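Local atomic coordinates of uncharacterized protein (Cytophaga hutchinsonii ATCC 33406, PDB entry 3FF4), a protein that is of unknown function but has the Rossmann-like fold of a CoA-binding domain and so may bind coenzyme A or a related nucleotide. Residues V59-L64 / R85-P90; T7-A12 / H32-V37; R53-G58 / Y75-S80. All blocks are in the same frame, centred on the assembly; numbering follows the deposited sequence. Where two conformers were deposited one is given.

Contact 1 (V59-L64 / R85-P90)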
loop_
_atom_site.group_PDB
_atom_site.type_symbol
_atom_site.label_atom_id
_atom_site.label_comp_id
_atom_site.label_asym_id
_atom_site.label_seq_id
_atom_site.Cartn_x
_atom_site.Cartn_y
_atom_site.Cartn_z
ATOM N N VAL A 59 6.024 6.871 6.466
ATOM C CA VAL A 59 5.224 5.693 6.039
ATOM C C VAL A 59 5.841 4.392 6.591
ATOM O O VAL A 59 7.017 4.104 6.369
ATOM C CB VAL A 59 5.038 5.632 4.502
ATOM C CG1 VAL A 59 4.269 4.321 4.066
ATOM C CG2 VAL A 59 4.263 6.881 4.011
ATOM N N ASP A 60 5.063 3.613 7.322
ATOM C CA ASP A 60 5.532 2.318 7.810
ATOM C C ASP A 60 5.423 1.256 6.708
ATOM O O ASP A 60 6.382 0.512 6.426
ATOM C CB ASP A 60 4.718 1.907 9.046
ATOM C CG ASP A 60 5.108 0.534 9.593
ATOM O OD1 ASP A 60 5.741 0.465 10.677
ATOM O OD2 ASP A 60 4.749 -0.488 8.966
ATOM N N THR A 61 4.244 1.180 6.108
ATOM C CA THR A 61 3.901 0.143 5.160
ATOM C C THR A 61 3.340 0.761 3.885
ATOM O O THR A 61 2.455 1.618 3.939
ATOM C CB THR A 61 2.831 -0.827 5.774
ATOM O OG1 THR A 61 3.389 -1.519 6.893
ATOM C CG2 THR A 61 2.355 -1.839 4.732
ATOM N N VAL A 62 3.851 0.332 2.735
ATOM C CA VAL A 62 3.160 0.575 1.475
ATOM C C VAL A 62 2.386 -0.729 1.179
ATOM O O VAL A 62 2.964 -1.815 1.159
ATOM C CB VAL A 62 4.121 0.947 0.345
ATOM C CG1 VAL A 62 3.376 1.020 -1.026
ATOM C CG2 VAL A 62 4.850 2.297 0.673
ATOM N N THR A 63 1.076 -0.618 1.005
ATOM C CA THR A 63 0.281 -1.783 0.576
ATOM C C THR A 63 -0.168 -1.615 -0.885
ATOM O O THR A 63 -0.822 -0.626 -1.276
ATOM C CB THR A 63 -0.890 -2.141 1.568
ATOM O OG1 THR A 63 -1.494 -3.405 1.211
ATOM C CG2 THR A 63 -1.970 -1.000 1.633
ATOM N N LEU A 64 0.243 -2.579 -1.691
ATOM C CA LEU A 64 0.168 -2.501 -3.141
ATOM C C LEU A 64 -1.103 -3.102 -3.724
ATOM O O LEU A 64 -1.409 -4.286 -3.479
ATOM C CB LEU A 64 1.329 -3.263 -3.756
ATOM C CG LEU A 64 2.709 -2.623 -3.744
ATOM C CD1 LEU A 64 3.645 -3.643 -4.376
ATOM C CD2 LEU A 64 2.684 -1.343 -4.571
ATOM N N ARG A 85 8.147 -1.644 5.251
ATOM C CA ARG A 85 7.586 -2.854 4.677
ATOM C C ARG A 85 6.742 -2.514 3.461
ATOM O O ARG A 85 6.066 -1.474 3.432
ATOM C CB ARG A 85 6.710 -3.566 5.723
ATOM C CG ARG A 85 5.874 -4.750 5.186
ATOM C CD ARG A 85 5.056 -5.398 6.294
ATOM N NE ARG A 85 4.063 -4.465 6.834
ATOM C CZ ARG A 85 3.208 -4.755 7.816
ATOM N NH1 ARG A 85 3.222 -5.976 8.399
ATOM N NH2 ARG A 85 2.344 -3.823 8.226
ATOM N N VAL A 86 6.759 -3.400 2.464
ATOM C CA VAL A 86 5.863 -3.281 1.336
ATOM C C VAL A 86 5.071 -4.598 1.237
ATOM O O VAL A 86 5.672 -5.681 1.217
ATOM C CB VAL A 86 6.604 -2.984 0.015
ATOM C CG1 VAL A 86 5.641 -2.983 -1.169
ATOM C CG2 VAL A 86 7.331 -1.616 0.054
ATOM N N ILE A 87 3.742 -4.502 1.220
ATOM C CA ILE A 87 2.882 -5.709 1.112
ATOM C C ILE A 87 2.421 -5.927 -0.340
ATOM O O ILE A 87 1.849 -5.006 -0.974
ATOM C CB ILE A 87 1.637 -5.639 2.006
ATOM C CG1 ILE A 87 2.033 -5.430 3.463
ATOM C CG2 ILE A 87 0.747 -6.945 1.829
ATOM C CD1 ILE A 87 0.856 -5.164 4.424
ATOM N N PHE A 88 2.737 -7.116 -0.864
ATOM C CA PHE A 88 2.261 -7.606 -2.177
ATOM C C PHE A 88 0.967 -8.424 -2.005
ATOM O O PHE A 88 1.009 -9.649 -1.739
ATOM C CB PHE A 88 3.365 -8.453 -2.841
ATOM C CG PHE A 88 4.577 -7.655 -3.172
ATOM C CD1 PHE A 88 4.773 -7.163 -4.453
ATOM C CD2 PHE A 88 5.457 -7.271 -2.171
ATOM C CE1 PHE A 88 5.885 -6.374 -4.726
ATOM C CE2 PHE A 88 6.554 -6.469 -2.450
ATOM C CZ PHE A 88 6.774 -6.030 -3.710
ATOM N N ASN A 89 -0.180 -7.736 -2.130
ATOM C CA ASN A 89 -1.496 -8.383 -2.068
ATOM C C ASN A 89 -1.699 -9.273 -3.307
ATOM O O ASN A 89 -0.962 -9.118 -4.287
ATOM C CB ASN A 89 -2.594 -7.325 -1.895
ATOM C CG ASN A 89 -2.346 -6.472 -0.684
ATOM O OD1 ASN A 89 -2.579 -6.902 0.443
ATOM N ND2 ASN A 89 -1.800 -5.295 -0.891
ATOM N N PRO A 90 -2.664 -10.218 -3.254
ATOM C CA PRO A 90 -2.862 -11.152 -4.345
ATOM C C PRO A 90 -2.939 -10.518 -5.727
ATOM O O PRO A 90 -3.735 -9.581 -5.978
ATOM C CB PRO A 90 -4.164 -11.890 -3.948
ATOM C CG PRO A 90 -4.018 -11.990 -2.419
ATOM C CD PRO A 90 -3.538 -10.539 -2.106
#
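The central strand of the Rossmann-like parallel sheet, 61-64, and its neighbour 85-88 meet here through T61 beside R85, V62 beside V86 and T63 beside I87. V62 N donates to R85 O, and V62 O receives I87 N at 2.8 Å; L64 N continues the pattern to I87 O.

On the face of T61 and R85, the bend of the arginine at chi3 (64°) brings NE round to T61, and the guanidinium meets the hydroxyl side-on. NE and NH2 both donate to T61 OG1, at 3.0 and 2.9 Å, close to the guanidinium plane, while that hydroxyl donates to D60 OD2. Threonine suits the place by joining a hydroxyl that both accepts and donates to a methyl, CG2, that packs on I87 CD1 at 3.7 Å.

Past the strand end, N89 ND2 bonds to T63 OG1 at 2.8 Å and to L64 O at 2.8 Å, the latter nearly straight (175°). N89 OD1 and T63 OG1 are both hydrogen-bonded to T113 OG1. On the other face L64 CD1 lies over the F88 ring, 3.9 Å from its centroid.

Helix 95-103 packs on V86 and F88, helix 113-119 on R85 and I87, and strand 7-10 flanks 61-64 across from 85-88.

Contact 2 (T7-A12 / H32-V37)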
loop_
_atom_site.group_PDB
_atom_site.type_symbol
_atom_site.label_atom_id
_atom_site.label_comp_id
_atom_site.label_asym_id
_atom_site.label_seq_id
_atom_site.Cartn_x
_atom_site.Cartn_y
_atom_site.Cartn_z
ATOM N N THR A 7 0.044 3.720 6.884
ATOM C CA THR A 7 -0.049 2.802 5.737
ATOM C C THR A 7 -0.481 3.515 4.455
ATOM O O THR A 7 -1.581 4.090 4.366
ATOM C CB THR A 7 -1.014 1.629 6.041
ATOM O OG1 THR A 7 -0.525 0.934 7.200
ATOM C CG2 THR A 7 -1.072 0.664 4.846
ATOM N N LEU A 8 0.386 3.483 3.456
ATOM C CA LEU A 8 0.057 4.124 2.174
ATOM C C LEU A 8 -0.510 3.036 1.244
ATOM O O LEU A 8 0.144 2.003 1.019
ATOM C CB LEU A 8 1.307 4.799 1.570
ATOM C CG LEU A 8 1.132 5.688 0.327
ATOM C CD1 LEU A 8 2.144 6.824 0.438
ATOM C CD2 LEU A 8 1.346 4.873 -0.963
ATOM N N ILE A 9 -1.714 3.271 0.719
ATOM C CA ILE A 9 -2.342 2.371 -0.280
ATOM C C ILE A 9 -2.046 2.887 -1.664
ATOM O O ILE A 9 -2.516 3.974 -2.045
ATOM C CB ILE A 9 -3.880 2.335 -0.092
ATOM C CG1 ILE A 9 -4.214 2.023 1.381
ATOM C CG2 ILE A 9 -4.562 1.380 -1.157
ATOM C CD1 ILE A 9 -5.738 2.079 1.747
ATOM N N LEU A 10 -1.278 2.109 -2.417
ATOM C CA LEU A 10 -0.883 2.470 -3.750
ATOM C C LEU A 10 -1.722 1.670 -4.766
ATOM O O LEU A 10 -1.631 0.436 -4.855
ATOM C CB LEU A 10 0.625 2.220 -3.933
ATOM C CG LEU A 10 1.262 2.748 -5.218
ATOM C CD1 LEU A 10 1.063 4.267 -5.308
ATOM C CD2 LEU A 10 2.754 2.418 -5.289
ATOM N N GLY A 11 -2.516 2.402 -5.540
ATOM C CA GLY A 11 -3.613 1.826 -6.295
ATOM C C GLY A 11 -4.971 2.107 -5.654
ATOM O O GLY A 11 -5.969 1.436 -5.980
ATOM N N ALA A 12 -5.047 3.107 -4.763
ATOM C CA ALA A 12 -6.330 3.449 -4.117
ATOM C C ALA A 12 -7.448 3.724 -5.135
ATOM O O ALA A 12 -7.201 4.296 -6.206
ATOM C CB ALA A 12 -6.166 4.639 -3.219
ATOM N N HIS A 32 -5.378 2.347 12.049
ATOM C CA HIS A 32 -4.218 2.794 11.283
ATOM C C HIS A 32 -4.572 4.022 10.450
ATOM O O HIS A 32 -5.672 4.094 9.909
ATOM C CB HIS A 32 -3.735 1.680 10.351
ATOM C CG HIS A 32 -3.408 0.408 11.075
ATOM N ND1 HIS A 32 -2.213 0.215 11.739
ATOM C CD2 HIS A 32 -4.130 -0.720 11.263
ATOM C CE1 HIS A 32 -2.207 -0.990 12.288
ATOM N NE2 HIS A 32 -3.361 -1.574 12.019
ATOM N N GLU A 33 -3.641 4.970 10.349
ATOM C CA GLU A 33 -3.757 6.060 9.381
ATOM C C GLU A 33 -3.474 5.512 7.971
ATOM O O GLU A 33 -2.392 4.971 7.714
ATOM C CB GLU A 33 -2.791 7.192 9.726
ATOM C CG GLU A 33 -2.605 8.191 8.604
ATOM C CD GLU A 33 -1.743 9.376 9.021
ATOM O OE1 GLU A 33 -0.834 9.213 9.891
ATOM O OE2 GLU A 33 -2.002 10.478 8.492
ATOM N N PHE A 34 -4.462 5.600 7.084
ATOM C CA PHE A 34 -4.260 5.193 5.678
ATOM C C PHE A 34 -4.093 6.425 4.791
ATOM O O PHE A 34 -4.698 7.500 5.057
ATOM C CB PHE A 34 -5.387 4.271 5.160
ATOM C CG PHE A 34 -6.660 4.987 4.830
ATOM C CD1 PHE A 34 -6.935 5.376 3.507
ATOM C CD2 PHE A 34 -7.579 5.295 5.831
ATOM C CE1 PHE A 34 -8.109 6.072 3.201
ATOM C CE2 PHE A 34 -8.753 5.997 5.533
ATOM C CZ PHE A 34 -9.021 6.372 4.205
ATOM N N ILE A 35 -3.271 6.281 3.753
ATOM C CA ILE A 35 -3.090 7.353 2.782
ATOM C C ILE A 35 -3.337 6.848 1.351
ATOM O O ILE A 35 -2.543 6.044 0.861
ATOM C CB ILE A 35 -1.685 7.981 2.877
ATOM C CG1 ILE A 35 -1.421 8.496 4.308
ATOM C CG2 ILE A 35 -1.545 9.120 1.819
ATOM C CD1 ILE A 35 0.022 8.785 4.578
ATOM N N PRO A 36 -4.423 7.326 0.690
ATOM C CA PRO A 36 -4.773 6.813 -0.645
ATOM C C PRO A 36 -4.022 7.522 -1.777
ATOM O O PRO A 36 -4.163 8.757 -1.952
ATOM C CB PRO A 36 -6.264 7.095 -0.764
ATOM C CG PRO A 36 -6.547 8.223 0.222
ATOM C CD PRO A 36 -5.435 8.276 1.224
ATOM N N VAL A 37 -3.232 6.745 -2.522
ATOM C CA VAL A 37 -2.460 7.238 -3.654
ATOM C C VAL A 37 -2.769 6.355 -4.864
ATOM O O VAL A 37 -2.916 5.133 -4.759
ATOM C CB VAL A 37 -0.932 7.259 -3.366
ATOM C CG1 VAL A 37 -0.120 7.800 -4.562
ATOM C CG2 VAL A 37 -0.620 8.051 -2.099
#
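V37 fits between two leucines: its CG2 lies 3.8 Å from L8 CG, and its CG1 lies 3.8 Å from L10 CD1. With CG1 anti to the backbone N (chi1 -179°), the two methyls are divided between the two leucines, a task for which the branched valine is well shaped. On the opposite face of the sheet I9 CD1 approaches F34 CD1 obliquely at 3.9 Å. Beyond the end of strand 7-10, A12 CB sits against P36 CB at 3.5 Å, tighter than usual for two carbons, and the small CB of alanine suits so close an approach to the proline ring.

These side chains are set in place by parallel pairing of strands 7-10 and 34-37. T7 N donates to E33 O in an almost straight bond (173°), T7 O accepts I35 N, and I9 bonds through its N to I35 O and through its O to V37 N. P36 has no N-H to give, and the register calls for none from it toward strand 7-10, whose bonds here fall to I35 and V37. V37 O receives two donors, G11 N and A12 N, both at 2.9 Å, which draws the turn after strand 7-10 against the end of strand 34-37. Glycine suits G11, since at its backbone angles (phi 104°) a CB would be jammed against the preceding carbonyl oxygen.

The two strands and helix 19-30 form a right-handed beta-alpha-beta crossover, the opening unit of a Rossmann-like fold. The helix covers T7 and I9 through A20, A24 and L27, while Y77, I78 and L81 of helix 75-81 pack on L8 and L10. Strand 61-64 pairs with the other edge of 7-10, and 34-37 is the outermost strand of the parallel sheet.

Contact 3 (R53-G58 / Y75-S80)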
loop_
_atom_site.group_PDB
_atom_site.type_symbol
_atom_site.label_atom_id
_atom_site.label_comp_id
_atom_site.label_asym_id
_atom_site.label_seq_id
_atom_site.Cartn_x
_atom_site.Cartn_y
_atom_site.Cartn_z
ATOM N N ARG A 53 2.647 12.239 -6.782
ATOM C CA ARG A 53 3.465 11.377 -5.955
ATOM C C ARG A 53 4.277 12.177 -4.899
ATOM O O ARG A 53 5.509 12.248 -4.975
ATOM C CB ARG A 53 4.340 10.481 -6.841
ATOM C CG ARG A 53 3.540 9.566 -7.775
ATOM C CD ARG A 53 2.713 8.498 -6.997
ATOM N NE ARG A 53 1.969 7.563 -7.868
ATOM C CZ ARG A 53 0.723 7.748 -8.344
ATOM N NH1 ARG A 53 0.024 8.855 -8.063
ATOM N NH2 ARG A 53 0.163 6.821 -9.125
ATOM N N PRO A 54 3.589 12.770 -3.895
ATOM C CA PRO A 54 4.384 13.510 -2.899
ATOM C C PRO A 54 5.168 12.530 -2.010
ATOM O O PRO A 54 4.643 11.467 -1.646
ATOM C CB PRO A 54 3.309 14.228 -2.080
ATOM C CG PRO A 54 2.130 13.230 -2.116
ATOM C CD PRO A 54 2.149 12.774 -3.559
ATOM N N VAL A 55 6.418 12.870 -1.678
ATOM C CA VAL A 55 7.207 12.008 -0.784
ATOM C C VAL A 55 6.770 12.249 0.672
ATOM O O VAL A 55 7.189 13.208 1.318
ATOM C CB VAL A 55 8.738 12.165 -0.978
ATOM C CG1 VAL A 55 9.498 11.187 -0.073
ATOM C CG2 VAL A 55 9.111 11.931 -2.443
ATOM N N ILE A 56 5.904 11.383 1.167
ATOM C CA ILE A 56 5.326 11.539 2.484
ATOM C C ILE A 56 6.254 10.894 3.507
ATOM O O ILE A 56 6.729 9.763 3.313
ATOM C CB ILE A 56 3.870 10.950 2.520
ATOM C CG1 ILE A 56 2.941 11.833 1.654
ATOM C CG2 ILE A 56 3.350 10.839 3.966
ATOM C CD1 ILE A 56 1.653 11.150 1.197
ATOM N N GLU A 57 6.529 11.613 4.587
ATOM C CA GLU A 57 7.418 11.098 5.615
ATOM C C GLU A 57 6.709 10.178 6.616
ATOM O O GLU A 57 5.493 10.264 6.819
ATOM C CB GLU A 57 8.177 12.239 6.299
ATOM C CG GLU A 57 9.275 12.812 5.422
ATOM C CD GLU A 57 9.935 14.011 6.044
ATOM O OE1 GLU A 57 9.207 14.903 6.529
ATOM O OE2 GLU A 57 11.181 14.070 6.059
ATOM N N GLY A 58 7.482 9.267 7.195
ATOM C CA GLY A 58 6.984 8.336 8.198
ATOM C C GLY A 58 6.057 7.212 7.753
ATOM O O GLY A 58 5.357 6.648 8.588
ATOM N N TYR A 75 8.611 2.176 -8.848
ATOM C CA TYR A 75 9.758 1.629 -8.092
ATOM C C TYR A 75 10.507 2.725 -7.310
ATOM O O TYR A 75 10.704 2.632 -6.099
ATOM C CB TYR A 75 10.761 0.965 -9.055
ATOM C CG TYR A 75 10.435 -0.434 -9.558
ATOM C CD1 TYR A 75 9.175 -0.999 -9.391
ATOM C CD2 TYR A 75 11.403 -1.177 -10.254
ATOM C CE1 TYR A 75 8.890 -2.275 -9.876
ATOM C CE2 TYR A 75 11.123 -2.450 -10.735
ATOM C CZ TYR A 75 9.869 -2.993 -10.533
ATOM O OH TYR A 75 9.582 -4.246 -11.011
ATOM N N ASN A 76 10.932 3.763 -8.014
ATOM C CA ASN A 76 11.716 4.817 -7.378
ATOM C C ASN A 76 10.910 5.595 -6.348
ATOM O O ASN A 76 11.465 6.026 -5.347
ATOM C CB ASN A 76 12.325 5.753 -8.425
ATOM C CG ASN A 76 13.447 5.093 -9.187
ATOM O OD1 ASN A 76 14.047 4.109 -8.720
ATOM N ND2 ASN A 76 13.739 5.614 -10.382
ATOM N N TYR A 77 9.605 5.743 -6.583
ATOM C CA TYR A 77 8.729 6.401 -5.611
ATOM C C TYR A 77 8.628 5.579 -4.320
ATOM O O TYR A 77 8.788 6.107 -3.209
ATOM C CB TYR A 77 7.345 6.692 -6.205
ATOM C CG TYR A 77 6.379 7.356 -5.228
ATOM C CD1 TYR A 77 6.678 8.610 -4.650
ATOM C CD2 TYR A 77 5.196 6.714 -4.844
ATOM C CE1 TYR A 77 5.810 9.201 -3.725
ATOM C CE2 TYR A 77 4.294 7.317 -3.928
ATOM C CZ TYR A 77 4.624 8.537 -3.380
ATOM O OH TYR A 77 3.768 9.108 -2.497
ATOM N N ILE A 78 8.409 4.284 -4.478
ATOM C CA ILE A 78 8.336 3.391 -3.325
ATOM C C ILE A 78 9.654 3.488 -2.513
ATOM O O ILE A 78 9.615 3.707 -1.293
ATOM C CB ILE A 78 7.984 1.929 -3.738
ATOM C CG1 ILE A 78 6.553 1.871 -4.330
ATOM C CG2 ILE A 78 8.129 0.995 -2.547
ATOM C CD1 ILE A 78 6.292 0.688 -5.251
ATOM N N LEU A 79 10.788 3.365 -3.209
ATOM C CA LEU A 79 12.111 3.545 -2.591
ATOM C C LEU A 79 12.246 4.898 -1.877
ATOM O O LEU A 79 12.652 4.936 -0.714
ATOM C CB LEU A 79 13.234 3.348 -3.625
ATOM C CG LEU A 79 13.456 1.939 -4.196
ATOM C CD1 LEU A 79 14.586 1.963 -5.230
ATOM C CD2 LEU A 79 13.779 0.904 -3.107
ATOM N N SER A 80 11.890 5.999 -2.543
ATOM C CA SER A 80 11.976 7.323 -1.899
ATOM C C SER A 80 11.116 7.438 -0.620
ATOM O O SER A 80 11.410 8.264 0.236
ATOM C CB SER A 80 11.622 8.464 -2.860
ATOM O OG SER A 80 10.208 8.569 -3.010
#
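R53-G58 runs as an irregular, extended loop beside the helical turns of Y75-S80, and the backbones stay well apart: R53 and Y77 have CA atoms 7.3 Å from each other, V55 and S80 6.8 Å. Y77 makes the main link between them. Its CG lies anti to the backbone N (chi1 179°), directing the side chain toward R53-G58; its OH donates to P54 O at 2.7 Å, from a position tilted 33° from the carbonyl plane. The same carbonyl lies near the plane of the ring, at its edge, while R53 covers a face: CB stands 3.8 Å from the ring centroid, and CD lies 3.6 Å from Y77 CE2.

Helix 75-81 belongs to the connection between parallel strands 61-64 and 85-88 of the Rossmann-like fold, and the loop leads into the first of them. Tyrosine suits this junction, offering the arginine methylenes a flat apolar surface and the loop a polar tip; a phenylalanine in its place would probably leave P54 O without this donor and the ring without its tether to the loop. The bend of R53 at chi2 (-66°) puts CD over the ring, and its NE forms a salt bridge with E74. One turn on, V55 CG2 meets S80 OG at 3.6 Å. That hydroxyl is turned back to its own helix, donating to Y77 O at 2.8 Å, so serine can face a valine with its polar group already engaged.

In the fold
Contacts 1 and 2 are buried and belong to one parallel sheet, sharing the seam where strands 61-64 and 7-10 lie side by side: T63 N and T61 O probably bond with L8 O and L8 N. Contact 3 is a surface contact, its centre about 12 Å from the centres of the other two. Both strand pairs rest on regular backbone bonds, but contact 1 adds buried polar side chains, whereas contact 2 adds mainly apolar ones. In contact 3 a single tyrosine does most of the work. Its helix nevertheless reaches the sheet, I78 touching V86 and L64 of contact 1 and L10 of contact 2, while R53 and I56 pack against V37 and I35.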